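Local coordinates for RsbT co-antagonist protein RsbRA (Bacillus subtilis, PDB 2BNL), which helps regulate the general stress response as a stressosome component that stimulates the RsbT kinase toward RsbS in response to salt and heat stress, at residues E108-E111 with L112-I116. Sequence-based numbering, arbitrary orientation.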
ATOM      1  N   GLU A 108     -11.454 -16.727 -12.307  1.00 44.35           N
ATOM      2  CA  GLU A 108      -9.954 -16.645 -12.264  1.00 44.19           C
ATOM      3  C   GLU A 108      -9.457 -15.997 -10.947  1.00 42.44           C
ATOM      4  O   GLU A 108     -10.018 -15.025 -10.423  1.00 42.21           O
ATOM      5  CB  GLU A 108      -9.267 -15.860 -13.428  1.00 44.67           C
ATOM      6  CG  GLU A 108      -9.495 -16.324 -14.921  1.00 52.39           C
ATOM      7  CD  GLU A 108     -10.350 -15.320 -15.793  1.00 59.75           C
ATOM      8  OE1 GLU A 108     -10.747 -14.191 -15.324  1.00 66.09           O
ATOM      9  OE2 GLU A 108     -10.650 -15.678 -16.961  1.00 64.22           O
ATOM     10  N   SER A 109      -8.367 -16.534 -10.436  1.00 40.35           N
ATOM     11  CA  SER A 109      -7.636 -15.961  -9.303  1.00 41.71           C
ATOM     12  C   SER A 109      -7.135 -14.531  -9.558  1.00 40.58           C
ATOM     13  O   SER A 109      -7.243 -13.666  -8.705  1.00 40.30           O
ATOM     14  CB  SER A 109      -6.423 -16.826  -9.016  1.00 41.42           C
ATOM     15  OG  SER A 109      -6.903 -18.019  -8.511  1.00 41.24           O
ATOM     16  N   THR A 110      -6.608 -14.324 -10.755  1.00 40.04           N
ATOM     17  CA  THR A 110      -6.042 -13.058 -11.131  1.00 40.62           C
ATOM     18  C   THR A 110      -7.141 -11.974 -11.096  1.00 39.07           C
ATOM     19  O   THR A 110      -6.966 -10.940 -10.480  1.00 33.67           O
ATOM     20  CB  THR A 110      -5.282 -13.211 -12.483  1.00 42.43           C
ATOM     21  OG1 THR A 110      -4.187 -14.096 -12.247  1.00 43.30           O
ATOM     22  CG2 THR A 110      -4.706 -11.917 -12.989  1.00 44.32           C
ATOM     23  N   GLU A 111      -8.272 -12.243 -11.698  1.00 37.33           N
ATOM     24  CA  GLU A 111      -9.349 -11.271 -11.624  1.00 40.24           C
ATOM     25  C   GLU A 111      -9.893 -11.020 -10.220  1.00 36.70           C
ATOM     26  O   GLU A 111     -10.162  -9.885  -9.909  1.00 35.92           O
ATOM     27  CB  GLU A 111     -10.458 -11.581 -12.683  1.00 41.73           C
ATOM     28  CG  GLU A 111      -9.758 -11.444 -14.170  1.00 50.25           C
ATOM     29  CD  GLU A 111      -8.704 -10.226 -14.341  1.00 55.85           C
ATOM     30  OE1 GLU A 111      -7.493 -10.450 -14.732  1.00 53.58           O
ATOM     31  OE2 GLU A 111      -9.118  -9.039 -14.080  1.00 61.80           O
ATOM     32  N   LEU A 112      -9.991 -12.053  -9.383  1.00 33.15           N
ATOM     33  CA  LEU A 112     -10.207 -11.850  -7.983  1.00 32.77           C
ATOM     34  C   LEU A 112      -9.223 -10.906  -7.283  1.00 32.24           C
ATOM     35  O   LEU A 112      -9.621 -10.063  -6.515  1.00 32.58           O
ATOM     36  CB  LEU A 112     -10.246 -13.198  -7.262  1.00 32.23           C
ATOM     37  CG  LEU A 112     -10.474 -13.129  -5.755  1.00 32.56           C
ATOM     38  CD1 LEU A 112     -11.837 -12.428  -5.397  1.00 34.63           C
ATOM     39  CD2 LEU A 112     -10.462 -14.543  -5.139  1.00 37.75           C
ATOM     40  N   ILE A 113      -7.922 -11.071  -7.483  1.00 31.66           N
ATOM     41  CA  ILE A 113      -6.972 -10.143  -6.975  1.00 31.90           C
ATOM     42  C   ILE A 113      -7.231  -8.704  -7.429  1.00 32.11           C
ATOM     43  O   ILE A 113      -7.120  -7.774  -6.643  1.00 32.88           O
ATOM     44  CB  ILE A 113      -5.541 -10.559  -7.409  1.00 31.29           C
ATOM     45  CG1 ILE A 113      -5.158 -11.877  -6.722  1.00 31.81           C
ATOM     46  CG2 ILE A 113      -4.499  -9.406  -7.133  1.00 30.55           C
ATOM     47  CD1 ILE A 113      -3.916 -12.481  -7.316  1.00 33.36           C
ATOM     48  N   TRP A 114      -7.492  -8.511  -8.706  1.00 32.98           N
ATOM     49  CA  TRP A 114      -7.730  -7.155  -9.194  1.00 33.72           C
ATOM     50  C   TRP A 114      -9.034  -6.530  -8.640  1.00 32.77           C
ATOM     51  O   TRP A 114      -9.122  -5.283  -8.443  1.00 32.49           O
ATOM     52  CB  TRP A 114      -7.655  -7.168 -10.728  1.00 34.26           C
ATOM     53  CG  TRP A 114      -6.305  -7.514 -11.240  1.00 31.01           C
ATOM     54  CD1 TRP A 114      -6.040  -8.427 -12.171  1.00 39.46           C
ATOM     55  CD2 TRP A 114      -5.037  -6.950 -10.861  1.00 35.68           C
ATOM     56  NE1 TRP A 114      -4.695  -8.539 -12.374  1.00 38.72           N
ATOM     57  CE2 TRP A 114      -4.051  -7.646 -11.570  1.00 38.90           C
ATOM     58  CE3 TRP A 114      -4.629  -5.948  -9.942  1.00 37.66           C
ATOM     59  CZ2 TRP A 114      -2.711  -7.351 -11.458  1.00 36.58           C
ATOM     60  CZ3 TRP A 114      -3.333  -5.658  -9.830  1.00 38.19           C
ATOM     61  CH2 TRP A 114      -2.365  -6.364 -10.594  1.00 38.32           C
ATOM     62  N   GLN A 115     -10.026  -7.372  -8.397  1.00 32.25           N
ATOM     63  CA  GLN A 115     -11.266  -6.959  -7.736  1.00 33.01           C
ATOM     64  C   GLN A 115     -11.015  -6.540  -6.348  1.00 30.48           C
ATOM     65  O   GLN A 115     -11.459  -5.470  -5.866  1.00 28.99           O
ATOM     66  CB  GLN A 115     -12.294  -8.111  -7.723  1.00 33.91           C
ATOM     67  CG  GLN A 115     -12.916  -8.360  -9.075  1.00 37.74           C
ATOM     68  CD  GLN A 115     -13.859  -9.540  -8.995  1.00 41.76           C
ATOM     69  OE1 GLN A 115     -13.628 -10.491  -8.242  1.00 40.41           O
ATOM     70  NE2 GLN A 115     -14.993  -9.402  -9.648  1.00 38.85           N
ATOM     71  N   ILE A 116     -10.206  -7.310  -5.679  1.00 29.88           N
ATOM     72  CA  ILE A 116      -9.837  -6.951  -4.327  1.00 30.54           C
ATOM     73  C   ILE A 116      -9.049  -5.664  -4.233  1.00 31.82           C
ATOM     74  O   ILE A 116      -9.368  -4.772  -3.375  1.00 30.86           O
ATOM     75  CB  ILE A 116      -9.076  -8.104  -3.653  1.00 32.31           C
ATOM     76  CG1 ILE A 116     -10.072  -9.276  -3.368  1.00 29.19           C
ATOM     77  CG2 ILE A 116      -8.473  -7.642  -2.398  1.00 33.52           C
ATOM     78  CD1 ILE A 116      -9.416 -10.583  -3.051  1.00 33.08           C
TER
HETATM   79  O   HOH W   1      -4.523  -9.822 -15.333  1.00 45.18           O
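The indole of Trp-114 receives the carboxylate of Glu-111 at its edge: CD of Glu-111 lies in the ring plane, OE1 of Glu-111 is 3.6 Å from CD1 of Trp-114, and the two planes differ by 38°. The same indole meets the ring of Tyr-96 of the second subunit, the two planes about 55° apart. These are the first two turns of helix 109-135, the last helix of the globin-like N-terminal domain, where it borders the dimer partner. One water links the edge pair, donating to OE1 of Glu-111 at 3.1 Å and accepting from NE1 of Trp-114 at 3.2 Å. A bend about the CB-CG bond of Glu-111 (chi2 -39°) turns its carboxylate back toward the indole. Thr-110 runs alongside the ring, its methyl CG2 3.4 Å from NE1 of Trp-114, while its OG1 hydrogen-bonds to OG1 of Thr-110 of the second subunit. A leucine in place of Trp-114 would probably leave the water without its indole N-H and cost the ring contact with Tyr-96 of the second subunit. Backbone bonding starts with Leu-112 N to Glu-108 O; one residue on, Ile-113 N reaches Ser-109 O at 2.9 Å.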